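Local coordinates for protein dipeptidase AC. Metallo peptidase. MEROPS family M19 (Rhodobacter sphaeroides, PDB 3LY0) that probably hydrolyses dipeptides as a zinc-dependent metallodipeptidase, and here holds a phosphinate mimic of L-Ala-D-Ala at a two-zinc centre, at residues 116-121 / 158-163; 137-142 / 231-236; 188-193 / 218-223; 243-248 / 267-272. All coordinates share one frame; numbering follows the deposited sequence.

Overall arrangement
All four contacts belong to one TIM-barrel-type dipeptidase chain. Contact 1 lies where helix 149-157 gives way to strand 159-163, away from the zinc site; that strand pairs in parallel with strand 132-139, which carries Glu139 of contact 2 to the zinc ions. The centres of these two contacts are about 14 Å apart and their segments alternate along the chain. Contact 3 is nested inside the loop that contact 2 closes, and contact 4 follows both. Contacts 2 and 4, their centres also about 14 Å apart, line the active site and touch the phosphinate, through its metals and its carboxylate respectively. Contacts 1 and 4, centres about 27 Å apart, flank the chain's centre.

Contact 1 of 4, residues 116-121 / 158-163; sequences VCRTAA and GLRSLG
The carbonyl oxygen of Arg118 receives the NE hydrogen of Arg160 at 3.0 Å, in the carbonyl plane and on a lone pair, bent to 146°. A water adds a weak bond to the same oxygen and accepts from Arg160 NH1, so both meet one carbonyl. The Arg160 chain bends at chi2 (-68°), which turns its end back toward Leu159 and the preceding helix, where NH2 reaches Leu159 O at 2.9 Å and also His155 O. Arg118 CG lies over one face of that guanidinium, toward its rim, and Arg118 CB comes to 3.7 Å from Arg160 NH1. The two side chains cross nearly at right angles. Arg118 continues past Gly158, its NE 3.6 Å from Gly158 CA, and NH2 finds its acceptor in Leu157 O. Gly158 closes helix 149-157 in a Schellman motif, and a second water links its carbonyl to Cys117 O. With an alanine at Arg160, the Arg118 carbonyl would probably lose its direct donor and the Arg118 chain the flat group beneath it. Arg160 through NE and NH2, and Arg118 through NH2, thus donate to backbone carbonyls, tying the turn before helix 120-129 to the segment where helix 149-157 leads into strand 159-163.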
loop_
_atom_site.group_PDB
_atom_site.type_symbol
_atom_site.label_atom_id
_atom_site.label_comp_id
_atom_site.label_asym_id
_atom_site.label_seq_id
_atom_site.Cartn_x
_atom_site.Cartn_y
_atom_site.Cartn_z
ATOM N N VAL A 116 -1.582 16.696 -4.448
ATOM C CA VAL A 116 -1.088 16.073 -3.227
ATOM C C VAL A 116 -1.916 16.614 -2.066
ATOM O O VAL A 116 -1.918 17.817 -1.804
ATOM C CB VAL A 116 0.411 16.342 -3.017
ATOM C CG1 VAL A 116 0.871 15.771 -1.683
ATOM C CG2 VAL A 116 1.210 15.741 -4.158
ATOM N N CYS A 117 -2.654 15.732 -1.405
ATOM C CA CYS A 117 -3.561 16.140 -0.342
ATOM C C CYS A 117 -2.973 15.918 1.038
ATOM O O CYS A 117 -2.290 14.916 1.284
ATOM C CB CYS A 117 -4.886 15.386 -0.448
ATOM S SG CYS A 117 -5.853 15.747 -1.940
ATOM N N ARG A 118 -3.271 16.841 1.942
ATOM C CA ARG A 118 -2.728 16.813 3.289
ATOM C C ARG A 118 -3.817 16.672 4.348
ATOM O O ARG A 118 -3.517 16.456 5.525
ATOM C CB ARG A 118 -1.887 18.077 3.531
ATOM C CG ARG A 118 -0.644 18.125 2.649
ATOM C CD ARG A 118 0.054 19.490 2.659
ATOM N NE ARG A 118 1.369 19.394 2.023
ATOM C CZ ARG A 118 1.585 19.428 0.708
ATOM N NH1 ARG A 118 0.569 19.577 -0.135
ATOM N NH2 ARG A 118 2.823 19.311 0.232
ATOM N N THR A 119 -5.076 16.785 3.928
ATOM C CA THR A 119 -6.222 16.654 4.833
ATOM C C THR A 119 -7.331 15.820 4.188
ATOM O O THR A 119 -7.386 15.698 2.963
ATOM C CB THR A 119 -6.835 18.030 5.171
ATOM O OG1 THR A 119 -7.548 18.521 4.028
ATOM C CG2 THR A 119 -5.758 19.036 5.574
ATOM N N ALA A 120 -8.230 15.272 5.004
ATOM C CA ALA A 120 -9.333 14.471 4.477
ATOM C C ALA A 120 -10.290 15.350 3.668
ATOM O O ALA A 120 -10.860 14.913 2.669
ATOM C CB ALA A 120 -10.074 13.765 5.600
ATOM N N ALA A 121 -10.446 16.600 4.097
ATOM C CA ALA A 121 -11.297 17.534 3.374
ATOM C C ALA A 121 -10.778 17.749 1.956
ATOM O O ALA A 121 -11.557 17.819 1.003
ATOM C CB ALA A 121 -11.402 18.862 4.119
ATOM N N GLY A 158 4.566 17.308 3.707
ATOM C CA GLY A 158 3.350 16.660 3.249
ATOM C C GLY A 158 3.187 15.184 3.564
ATOM O O GLY A 158 2.181 14.590 3.196
ATOM N N LEU A 159 4.156 14.578 4.236
ATOM C CA LEU A 159 4.028 13.157 4.551
ATOM C C LEU A 159 2.840 12.937 5.482
ATOM O O LEU A 159 2.748 13.589 6.534
ATOM C CB LEU A 159 5.302 12.641 5.211
ATOM C CG LEU A 159 5.264 11.145 5.532
ATOM C CD1 LEU A 159 5.410 10.331 4.252
ATOM C CD2 LEU A 159 6.360 10.800 6.525
ATOM N N ARG A 160 1.946 12.008 5.124
ATOM C CA ARG A 160 0.773 11.759 5.957
ATOM C C ARG A 160 0.562 10.297 6.340
ATOM O O ARG A 160 -0.377 9.974 7.073
ATOM C CB ARG A 160 -0.490 12.311 5.286
ATOM C CG ARG A 160 -0.537 13.840 5.190
ATOM C CD ARG A 160 -0.681 14.482 6.566
ATOM N NE ARG A 160 -0.722 15.947 6.531
ATOM C CZ ARG A 160 0.355 16.722 6.553
ATOM N NH1 ARG A 160 0.219 18.045 6.545
ATOM N NH2 ARG A 160 1.568 16.193 6.579
ATOM N N SER A 161 1.445 9.423 5.864
ATOM C CA SER A 161 1.296 7.992 6.063
ATOM C C SER A 161 2.668 7.359 6.054
ATOM O O SER A 161 3.523 7.742 5.259
ATOM C CB SER A 161 0.478 7.420 4.907
ATOM O OG SER A 161 0.234 6.045 5.089
ATOM N N LEU A 162 2.877 6.377 6.924
ATOM C CA LEU A 162 4.187 5.768 7.083
ATOM C C LEU A 162 4.062 4.316 7.536
ATOM O O LEU A 162 3.420 4.018 8.552
ATOM C CB LEU A 162 4.997 6.575 8.116
ATOM C CG LEU A 162 6.361 6.033 8.529
ATOM C CD1 LEU A 162 7.278 5.882 7.333
ATOM C CD2 LEU A 162 7.008 6.925 9.589
ATOM N N GLY A 163 4.683 3.414 6.776
ATOM C CA GLY A 163 4.937 2.066 7.260
ATOM C C GLY A 163 6.333 2.015 7.862
ATOM O O GLY A 163 7.316 2.291 7.183
HETATM O O HOH W 1 0.130 13.642 1.616
HETATM O O HOH W 2 -2.521 18.754 7.698
#

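Contact 2 of 4, residues 137-142 / 231-236; sequences HMEGAE and ATHSNA. With ZN (zinc ion), chain E; ZN (zinc ion), chain D; LY0 ((2R)-3-[(R)-[(1R)-1-aminoethyl](hydroxy)phosphoryl]-2-methylpropanoic acid), chain C.
Glu139 and His233 meet through a zinc ion: Glu139 OE2 binds it at 2.1 Å and His233 NE2 at 2.2 Å. The two ligand atoms stand 3.2 Å apart because they share the metal, with no hydrogen bond between them. Glu139 reaches out from the end of strand 132-139 with CG anti to the backbone N (chi1 176°) and the chain extended, so that its carboxylate bridges both metals; OE1 takes the second zinc at 2.1 Å. His233 comes from the loop after strand 230-231, and the bond from its ND1 to Thr232 OG1 (2.8 Å), close to the ring plane, fixes the ring's rotation. His212 completes the protein ligands of the first zinc, while His13 and Asp15 join Glu139 on the second. Away from this tight metal cluster the contact is loose: the backbones keep apart, with 10.2 Å between Glu139 CA and Thr232 CA, and the space at the metals is taken by the phosphinate. Its O31 bridges the zincs, O32 and O62 also bind the first, and N1 binds the second. The bridging carboxylate and the paired metals are consistent with the binuclear centre of M19 dipeptidases, where two cations would polarise a bound phosphinate or scissile carbonyl.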
loop_
_atom_site.group_PDB
_atom_site.type_symbol
_atom_site.label_atom_id
_atom_site.label_comp_id
_atom_site.label_asym_id
_atom_site.label_seq_id
_atom_site.Cartn_x
_atom_site.Cartn_y
_atom_site.Cartn_z
ATOM N N HIS A 137 3.177 8.889 1.040
ATOM C CA HIS A 137 3.309 7.730 1.909
ATOM C C HIS A 137 4.749 7.260 1.890
ATOM O O HIS A 137 5.389 7.278 0.841
ATOM C CB HIS A 137 2.414 6.597 1.392
ATOM C CG HIS A 137 2.618 5.291 2.099
ATOM N ND1 HIS A 137 2.036 5.009 3.316
ATOM C CD2 HIS A 137 3.343 4.197 1.762
ATOM C CE1 HIS A 137 2.386 3.790 3.693
ATOM N NE2 HIS A 137 3.179 3.276 2.769
ATOM N N MET A 138 5.265 6.834 3.041
ATOM C CA MET A 138 6.612 6.278 3.108
ATOM C C MET A 138 6.512 4.796 3.465
ATOM O O MET A 138 5.964 4.444 4.502
ATOM C CB MET A 138 7.414 7.053 4.172
ATOM C CG MET A 138 8.864 6.634 4.372
ATOM S SD MET A 138 9.811 7.858 5.341
ATOM C CE MET A 138 9.599 9.263 4.292
ATOM N N GLU A 139 7.009 3.929 2.586
ATOM C CA GLU A 139 6.946 2.486 2.790
ATOM C C GLU A 139 8.307 2.039 3.278
ATOM O O GLU A 139 9.211 1.813 2.475
ATOM C CB GLU A 139 6.609 1.785 1.474
ATOM C CG GLU A 139 6.614 0.259 1.575
ATOM C CD GLU A 139 6.036 -0.417 0.339
ATOM O OE1 GLU A 139 6.116 0.160 -0.763
ATOM O OE2 GLU A 139 5.495 -1.521 0.464
ATOM N N GLY A 140 8.444 1.899 4.596
ATOM C CA GLY A 140 9.744 1.684 5.223
ATOM C C GLY A 140 10.288 3.034 5.626
ATOM O O GLY A 140 10.304 3.970 4.827
ATOM N N ALA A 141 10.704 3.157 6.881
ATOM C CA ALA A 141 11.059 4.458 7.426
ATOM C C ALA A 141 12.569 4.701 7.510
ATOM O O ALA A 141 13.022 5.452 8.376
ATOM C CB ALA A 141 10.409 4.641 8.787
ATOM N N GLU A 142 13.332 4.099 6.603
ATOM C CA GLU A 142 14.782 4.256 6.619
ATOM C C GLU A 142 15.236 5.705 6.507
ATOM O O GLU A 142 16.296 6.057 7.022
ATOM C CB GLU A 142 15.416 3.471 5.486
ATOM C CG GLU A 142 15.345 1.976 5.663
ATOM C CD GLU A 142 14.127 1.341 5.029
ATOM O OE1 GLU A 142 13.191 2.053 4.599
ATOM O OE2 GLU A 142 14.119 0.099 4.965
ATOM N N ALA A 231 -3.617 -1.771 7.439
ATOM C CA ALA A 231 -2.678 -2.441 6.544
ATOM C C ALA A 231 -3.106 -2.041 5.138
ATOM O O ALA A 231 -4.186 -2.426 4.687
ATOM C CB ALA A 231 -2.759 -3.943 6.728
ATOM N N THR A 232 -2.304 -1.221 4.463
ATOM C CA THR A 232 -2.757 -0.651 3.196
ATOM C C THR A 232 -2.838 -1.642 2.042
ATOM O O THR A 232 -3.607 -1.428 1.107
ATOM C CB THR A 232 -1.867 0.514 2.720
ATOM O OG1 THR A 232 -0.533 0.039 2.510
ATOM C CG2 THR A 232 -1.859 1.692 3.715
ATOM N N HIS A 233 -2.035 -2.707 2.089
ATOM C CA HIS A 233 -1.997 -3.660 0.984
ATOM C C HIS A 233 -1.647 -5.066 1.476
ATOM O O HIS A 233 -0.537 -5.567 1.265
ATOM C CB HIS A 233 -1.120 -3.157 -0.199
ATOM C CG HIS A 233 0.322 -2.878 0.133
ATOM N ND1 HIS A 233 0.718 -1.966 1.094
ATOM C CD2 HIS A 233 1.466 -3.339 -0.433
ATOM C CE1 HIS A 233 2.035 -1.914 1.134
ATOM N NE2 HIS A 233 2.517 -2.722 0.206
ATOM N N SER A 234 -2.624 -5.692 2.130
ATOM C CA SER A 234 -2.444 -7.023 2.729
ATOM C C SER A 234 -3.743 -7.798 2.629
ATOM O O SER A 234 -4.824 -7.215 2.750
ATOM C CB SER A 234 -2.067 -6.901 4.209
ATOM O OG SER A 234 -0.835 -6.230 4.381
ATOM N N ASN A 235 -3.635 -9.115 2.446
ATOM C CA ASN A 235 -4.805 -9.967 2.273
ATOM C C ASN A 235 -4.998 -10.948 3.420
ATOM O O ASN A 235 -4.399 -10.786 4.486
ATOM C CB ASN A 235 -4.757 -10.652 0.906
ATOM C CG ASN A 235 -4.735 -9.641 -0.237
ATOM O OD1 ASN A 235 -5.179 -8.499 -0.072
ATOM N ND2 ASN A 235 -4.204 -10.043 -1.391
ATOM N N ALA A 236 -5.847 -11.956 3.215
ATOM C CA ALA A 236 -6.229 -12.847 4.307
ATOM C C ALA A 236 -5.360 -14.093 4.374
ATOM O O ALA A 236 -5.389 -14.920 3.462
ATOM C CB ALA A 236 -7.698 -13.229 4.181
HETATM ZN ZN ZN E . 4.636 -3.299 -0.244
HETATM ZN ZN ZN D . 5.211 -0.517 -2.576
HETATM P P LY0 C . 5.854 -3.650 -2.708
HETATM C C1 LY0 C . 8.405 -3.518 -3.840
HETATM N N1 LY0 C . 7.283 -1.421 -3.142
HETATM C C2 LY0 C . 7.107 -2.755 -3.690
HETATM C C4 LY0 C . 5.315 -5.165 -3.596
HETATM C C5 LY0 C . 5.298 -6.422 -2.772
HETATM C C6 LY0 C . 4.631 -6.238 -1.435
HETATM C C7 LY0 C . 4.867 -7.656 -3.522
HETATM O O31 LY0 C . 4.721 -2.671 -2.513
HETATM O O32 LY0 C . 6.460 -3.992 -1.307
HETATM O O61 LY0 C . 4.792 -7.190 -0.483
HETATM O O62 LY0 C . 3.966 -5.221 -1.173
#

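Contact 3 of 4, residues 188-193 / 218-223; sequences EGLTEA and FDDVAR
Leu190 packs on Asp220 where the loop leading into helix 192-204 lies against helix 215-224, two neighbouring helices on the outside of the TIM-barrel-type fold. Along Leu190, CB lies 3.6 Å from Asp220 OD2, CG comes to 3.7 Å from Asp220 CB, and CD1 touches that same CB before ending 4.0 Å from Val221 CG2. The leucine and aspartate side chains run antiparallel alongside one another. Leucine CG sits beside its own backbone N (chi1 -63°), which turns the branch onto the helix and inward to Val198, a residue that Val221 also meets. The polar half of the contact is carried by OD2 of Asp220: it accepts the backbone N-H of Leu190 at 2.8 Å, approached nearly head-on to its C-O bond. A water that donates to Leu190 O also gives OD2 a weak bond. The other oxygen is taken within the helix, for Arg223 grips it end-on with both terminal nitrogens in a salt bridge. One carboxylate therefore ties the loop with one oxygen and is held by its helix neighbour through the other. Gly189 lies close by, its CA only 3.5 Å from Asp220 OD2.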
loop_
_atom_site.group_PDB
_atom_site.type_symbol
_atom_site.label_atom_id
_atom_site.label_comp_id
_atom_site.label_asym_id
_atom_site.label_seq_id
_atom_site.Cartn_x
_atom_site.Cartn_y
_atom_site.Cartn_z
ATOM N N GLU A 188 11.644 -10.352 15.465
ATOM C CA GLU A 188 11.479 -9.521 16.648
ATOM C C GLU A 188 10.522 -8.357 16.429
ATOM O O GLU A 188 10.267 -7.948 15.293
ATOM C CB GLU A 188 12.832 -8.973 17.103
ATOM C CG GLU A 188 13.839 -10.040 17.492
ATOM C CD GLU A 188 15.192 -9.459 17.866
ATOM O OE1 GLU A 188 16.093 -10.245 18.230
ATOM O OE2 GLU A 188 15.359 -8.218 17.799
ATOM N N GLY A 189 9.995 -7.825 17.524
ATOM C CA GLY A 189 9.090 -6.697 17.461
ATOM C C GLY A 189 9.784 -5.357 17.305
ATOM O O GLY A 189 10.940 -5.287 16.880
ATOM N N LEU A 190 9.060 -4.297 17.639
ATOM C CA LEU A 190 9.579 -2.945 17.518
ATOM C C LEU A 190 10.753 -2.732 18.455
ATOM O O LEU A 190 10.809 -3.302 19.552
ATOM C CB LEU A 190 8.507 -1.913 17.851
ATOM C CG LEU A 190 7.284 -1.898 16.936
ATOM C CD1 LEU A 190 6.366 -0.766 17.329
ATOM C CD2 LEU A 190 7.711 -1.795 15.467
ATOM N N THR A 191 11.692 -1.908 18.007
ATOM C CA THR A 191 12.770 -1.424 18.858
ATOM C C THR A 191 12.252 -0.260 19.695
ATOM O O THR A 191 11.123 0.201 19.516
ATOM C CB THR A 191 13.928 -0.905 18.013
ATOM O OG1 THR A 191 13.470 0.235 17.268
ATOM C CG2 THR A 191 14.446 -1.967 17.055
ATOM N N GLU A 192 13.080 0.243 20.610
ATOM C CA GLU A 192 12.675 1.379 21.406
ATOM C C GLU A 192 12.374 2.564 20.478
ATOM O O GLU A 192 11.399 3.292 20.677
ATOM C CB GLU A 192 13.757 1.721 22.439
ATOM C CG GLU A 192 13.279 2.664 23.538
ATOM C CD GLU A 192 13.473 4.124 23.181
ATOM O OE1 GLU A 192 14.323 4.411 22.309
ATOM O OE2 GLU A 192 12.785 4.982 23.780
ATOM N N ALA A 193 13.208 2.730 19.455
ATOM C CA ALA A 193 12.987 3.786 18.468
ATOM C C ALA A 193 11.649 3.604 17.748
ATOM O O ALA A 193 10.942 4.581 17.492
ATOM C CB ALA A 193 14.130 3.829 17.469
ATOM N N PHE A 218 3.508 -5.967 14.722
ATOM C CA PHE A 218 2.082 -5.696 14.629
ATOM C C PHE A 218 1.459 -5.648 16.027
ATOM O O PHE A 218 0.704 -4.736 16.355
ATOM C CB PHE A 218 1.426 -6.786 13.769
ATOM C CG PHE A 218 -0.076 -6.696 13.687
ATOM C CD1 PHE A 218 -0.693 -6.178 12.560
ATOM C CD2 PHE A 218 -0.869 -7.152 14.736
ATOM C CE1 PHE A 218 -2.088 -6.111 12.479
ATOM C CE2 PHE A 218 -2.259 -7.085 14.664
ATOM C CZ PHE A 218 -2.866 -6.561 13.543
ATOM N N ASP A 219 1.780 -6.641 16.853
ATOM C CA ASP A 219 1.249 -6.667 18.213
ATOM C C ASP A 219 1.659 -5.426 19.012
ATOM O O ASP A 219 0.873 -4.900 19.797
ATOM C CB ASP A 219 1.697 -7.934 18.947
ATOM C CG ASP A 219 1.001 -9.188 18.442
ATOM O OD1 ASP A 219 -0.042 -9.075 17.763
ATOM O OD2 ASP A 219 1.499 -10.293 18.732
ATOM N N ASP A 220 2.892 -4.976 18.810
ATOM C CA ASP A 220 3.395 -3.774 19.469
ATOM C C ASP A 220 2.594 -2.542 19.054
ATOM O O ASP A 220 2.180 -1.743 19.889
ATOM C CB ASP A 220 4.880 -3.576 19.159
ATOM C CG ASP A 220 5.773 -4.561 19.898
ATOM O OD1 ASP A 220 5.329 -5.142 20.920
ATOM O OD2 ASP A 220 6.922 -4.764 19.455
ATOM N N VAL A 221 2.346 -2.394 17.755
ATOM C CA VAL A 221 1.562 -1.259 17.297
ATOM C C VAL A 221 0.133 -1.342 17.835
ATOM O O VAL A 221 -0.437 -0.343 18.270
ATOM C CB VAL A 221 1.553 -1.141 15.765
ATOM C CG1 VAL A 221 0.712 0.057 15.341
ATOM C CG2 VAL A 221 2.972 -1.021 15.246
ATOM N N ALA A 222 -0.442 -2.545 17.818
ATOM C CA ALA A 222 -1.796 -2.717 18.337
ATOM C C ALA A 222 -1.897 -2.302 19.801
ATOM O O ALA A 222 -2.920 -1.783 20.240
ATOM C CB ALA A 222 -2.241 -4.155 18.167
ATOM N N ARG A 223 -0.828 -2.544 20.550
ATOM C CA ARG A 223 -0.802 -2.214 21.970
ATOM C C ARG A 223 -0.559 -0.723 22.205
ATOM O O ARG A 223 -1.084 -0.147 23.155
ATOM C CB ARG A 223 0.281 -3.041 22.665
ATOM C CG ARG A 223 0.354 -2.830 24.174
ATOM C CD ARG A 223 1.420 -3.715 24.813
ATOM N NE ARG A 223 2.769 -3.250 24.505
ATOM C CZ ARG A 223 3.595 -3.848 23.651
ATOM N NH1 ARG A 223 3.217 -4.951 23.015
ATOM N NH2 ARG A 223 4.803 -3.342 23.438
HETATM O O HOH W 3 8.424 -3.435 21.543
#

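Contact 4 of 4, residues 243-248 / 267-272; sequences TRNLTD and TSFLRE. With LY0 ((2R)-3-[(R)-[(1R)-1-aminoethyl](hydroxy)phosphoryl]-2-methylpropanoic acid), chain C.
Arg244 and Phe269 together hold the carboxylate end of the phosphinate. Arg244 NE donates to O61 of the inhibitor at 2.7 Å, and its NH2 donates to O62 at 3.0 Å, this second bond almost straight at 175°. The carboxylate carbon C6 lies in the guanidinium plane, so the carboxylate meets the guanidinium at its edge, its own plane somewhat turned. Phe269 comes to the same oxygen with its ring edge, CE2 lying 3.3 Å from O61. Between the two residues the aliphatic start of the arginine covers the ring: CB sits 3.8 Å from the ring centroid of Phe269, 21° off its normal, a CH-pi contact, and CG of Arg244 presses on CZ of Phe269 at 3.5 Å. Bends at chi2 (-78°) and chi3 let the chain rest on the phenyl face and still turn its guanidinium to the ligand. A leucine in place of Arg244 would probably leave the inhibitor's carboxylate without its paired donors. Arg244 sits in the loop after strand 230-231 at the mouth of the TIM-barrel-type fold, and Phe269 in the short, weakly bonded helix at about 267-270, after strand 260-263. Further out, Arg244 NH2 also donates to His233 O, which links this clamp to a zinc ligand. Next along the chain, Asn245 ND2 donates to Phe269 O at 3.1 Å, the oxygen lying near the amide plane, and also to Thr240 O. Its OD1 accepts from the backbone N of Asn235, and that same oxygen lies 3.7 Å from Phe269 CB.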
loop_
_atom_site.group_PDB
_atom_site.type_symbol
_atom_site.label_atom_id
_atom_site.label_comp_id
_atom_site.label_asym_id
_atom_site.label_seq_id
_atom_site.Cartn_x
_atom_site.Cartn_y
_atom_site.Cartn_z
ATOM N N THR A 243 3.519 -14.954 4.202
ATOM C CA THR A 243 3.987 -14.149 5.338
ATOM C C THR A 243 3.471 -12.701 5.312
ATOM O O THR A 243 3.444 -12.033 6.351
ATOM C CB THR A 243 5.521 -14.101 5.385
ATOM O OG1 THR A 243 6.012 -13.753 4.084
ATOM C CG2 THR A 243 6.072 -15.489 5.761
ATOM N N ARG A 244 3.087 -12.231 4.127
ATOM C CA ARG A 244 2.613 -10.855 3.951
ATOM C C ARG A 244 1.145 -10.635 4.317
ATOM O O ARG A 244 0.696 -9.489 4.447
ATOM C CB ARG A 244 2.884 -10.389 2.528
ATOM C CG ARG A 244 4.286 -9.825 2.349
ATOM C CD ARG A 244 4.372 -8.409 2.907
ATOM N NE ARG A 244 3.814 -7.415 1.989
ATOM C CZ ARG A 244 2.647 -6.790 2.136
ATOM N NH1 ARG A 244 1.853 -7.041 3.170
ATOM N NH2 ARG A 244 2.286 -5.879 1.241
ATOM N N ASN A 245 0.390 -11.718 4.470
ATOM C CA ASN A 245 -1.038 -11.607 4.771
ATOM C C ASN A 245 -1.363 -11.581 6.269
ATOM O O ASN A 245 -0.473 -11.740 7.115
ATOM C CB ASN A 245 -1.809 -12.695 4.018
ATOM C CG ASN A 245 -1.904 -12.405 2.531
ATOM O OD1 ASN A 245 -1.721 -11.261 2.097
ATOM N ND2 ASN A 245 -2.206 -13.426 1.746
ATOM N N LEU A 246 -2.635 -11.348 6.581
ATOM C CA LEU A 246 -3.066 -11.110 7.951
ATOM C C LEU A 246 -3.858 -12.306 8.475
ATOM O O LEU A 246 -4.781 -12.779 7.820
ATOM C CB LEU A 246 -3.945 -9.853 8.004
ATOM C CG LEU A 246 -3.237 -8.526 7.708
ATOM C CD1 LEU A 246 -4.247 -7.444 7.371
ATOM C CD2 LEU A 246 -2.365 -8.104 8.873
ATOM N N THR A 247 -3.511 -12.770 9.668
ATOM C CA THR A 247 -4.258 -13.873 10.281
ATOM C C THR A 247 -5.594 -13.372 10.816
ATOM O O THR A 247 -5.812 -12.160 10.961
ATOM C CB THR A 247 -3.491 -14.496 11.451
ATOM O OG1 THR A 247 -3.452 -13.566 12.543
ATOM C CG2 THR A 247 -2.066 -14.848 11.039
ATOM N N ASP A 248 -6.496 -14.301 11.109
ATOM C CA ASP A 248 -7.793 -13.915 11.647
ATOM C C ASP A 248 -7.652 -13.178 12.972
ATOM O O ASP A 248 -8.434 -12.270 13.270
ATOM C CB ASP A 248 -8.713 -15.135 11.795
ATOM C CG ASP A 248 -9.263 -15.621 10.463
ATOM O OD1 ASP A 248 -9.028 -14.968 9.424
ATOM O OD2 ASP A 248 -9.938 -16.670 10.461
ATOM N N THR A 267 -0.585 -11.133 -7.234
ATOM C CA THR A 267 -0.936 -12.526 -7.480
ATOM C C THR A 267 -0.498 -13.414 -6.311
ATOM O O THR A 267 -1.253 -14.287 -5.853
ATOM C CB THR A 267 -0.275 -13.003 -8.788
ATOM O OG1 THR A 267 1.110 -12.634 -8.760
ATOM C CG2 THR A 267 -0.922 -12.306 -9.977
ATOM N N SER A 268 0.713 -13.166 -5.820
ATOM C CA SER A 268 1.315 -13.985 -4.768
ATOM C C SER A 268 0.502 -13.998 -3.482
ATOM O O SER A 268 0.600 -14.937 -2.697
ATOM C CB SER A 268 2.713 -13.468 -4.452
ATOM O OG SER A 268 3.501 -13.440 -5.633
ATOM N N PHE A 269 -0.294 -12.952 -3.265
ATOM C CA PHE A 269 -1.000 -12.796 -2.000
ATOM C C PHE A 269 -2.487 -13.092 -2.140
ATOM O O PHE A 269 -3.212 -13.075 -1.150
ATOM C CB PHE A 269 -0.808 -11.377 -1.447
ATOM C CG PHE A 269 0.637 -10.967 -1.300
ATOM C CD1 PHE A 269 1.643 -11.914 -1.138
ATOM C CD2 PHE A 269 0.984 -9.618 -1.312
ATOM C CE1 PHE A 269 2.974 -11.525 -0.994
ATOM C CE2 PHE A 269 2.305 -9.220 -1.171
ATOM C CZ PHE A 269 3.303 -10.174 -1.020
ATOM N N LEU A 270 -2.925 -13.354 -3.372
ATOM C CA LEU A 270 -4.328 -13.650 -3.677
ATOM C C LEU A 270 -4.578 -15.133 -3.946
ATOM O O LEU A 270 -5.558 -15.693 -3.479
ATOM C CB LEU A 270 -4.772 -12.867 -4.919
ATOM C CG LEU A 270 -5.018 -11.360 -4.786
ATOM C CD1 LEU A 270 -5.236 -10.722 -6.147
ATOM C CD2 LEU A 270 -6.215 -11.087 -3.886
ATOM N N ARG A 271 -3.696 -15.750 -4.729
ATOM C CA ARG A 271 -3.889 -17.146 -5.126
ATOM C C ARG A 271 -3.732 -18.067 -3.926
ATOM O O ARG A 271 -2.854 -17.879 -3.094
ATOM C CB ARG A 271 -2.856 -17.524 -6.187
ATOM C CG ARG A 271 -2.984 -16.757 -7.485
ATOM C CD ARG A 271 -1.770 -16.985 -8.365
ATOM N NE ARG A 271 -1.652 -18.400 -8.707
ATOM C CZ ARG A 271 -1.729 -18.878 -9.942
ATOM N NH1 ARG A 271 -1.902 -18.056 -10.967
ATOM N NH2 ARG A 271 -1.623 -20.185 -10.149
ATOM N N GLU A 272 -4.576 -19.083 -3.833
ATOM C CA GLU A 272 -4.446 -20.005 -2.717
ATOM C C GLU A 272 -3.112 -20.755 -2.768
ATOM O O GLU A 272 -2.592 -21.162 -1.730
ATOM C CB GLU A 272 -5.617 -20.982 -2.680
ATOM C CG GLU A 272 -6.928 -20.346 -2.233
ATOM C CD GLU A 272 -8.072 -21.345 -2.193
ATOM O OE1 GLU A 272 -7.805 -22.561 -2.265
ATOM O OE2 GLU A 272 -9.238 -20.912 -2.090
HETATM P P LY0 C . 5.854 -3.650 -2.708
HETATM C C1 LY0 C . 8.405 -3.518 -3.840
HETATM N N1 LY0 C . 7.283 -1.421 -3.142
HETATM C C2 LY0 C . 7.107 -2.755 -3.690
HETATM C C4 LY0 C . 5.315 -5.165 -3.596
HETATM C C5 LY0 C . 5.298 -6.422 -2.772
HETATM C C6 LY0 C . 4.631 -6.238 -1.435
HETATM C C7 LY0 C . 4.867 -7.656 -3.522
HETATM O O31 LY0 C . 4.721 -2.671 -2.513
HETATM O O32 LY0 C . 6.460 -3.992 -1.307
HETATM O O61 LY0 C . 4.792 -7.190 -0.483
HETATM O O62 LY0 C . 3.966 -5.221 -1.173
#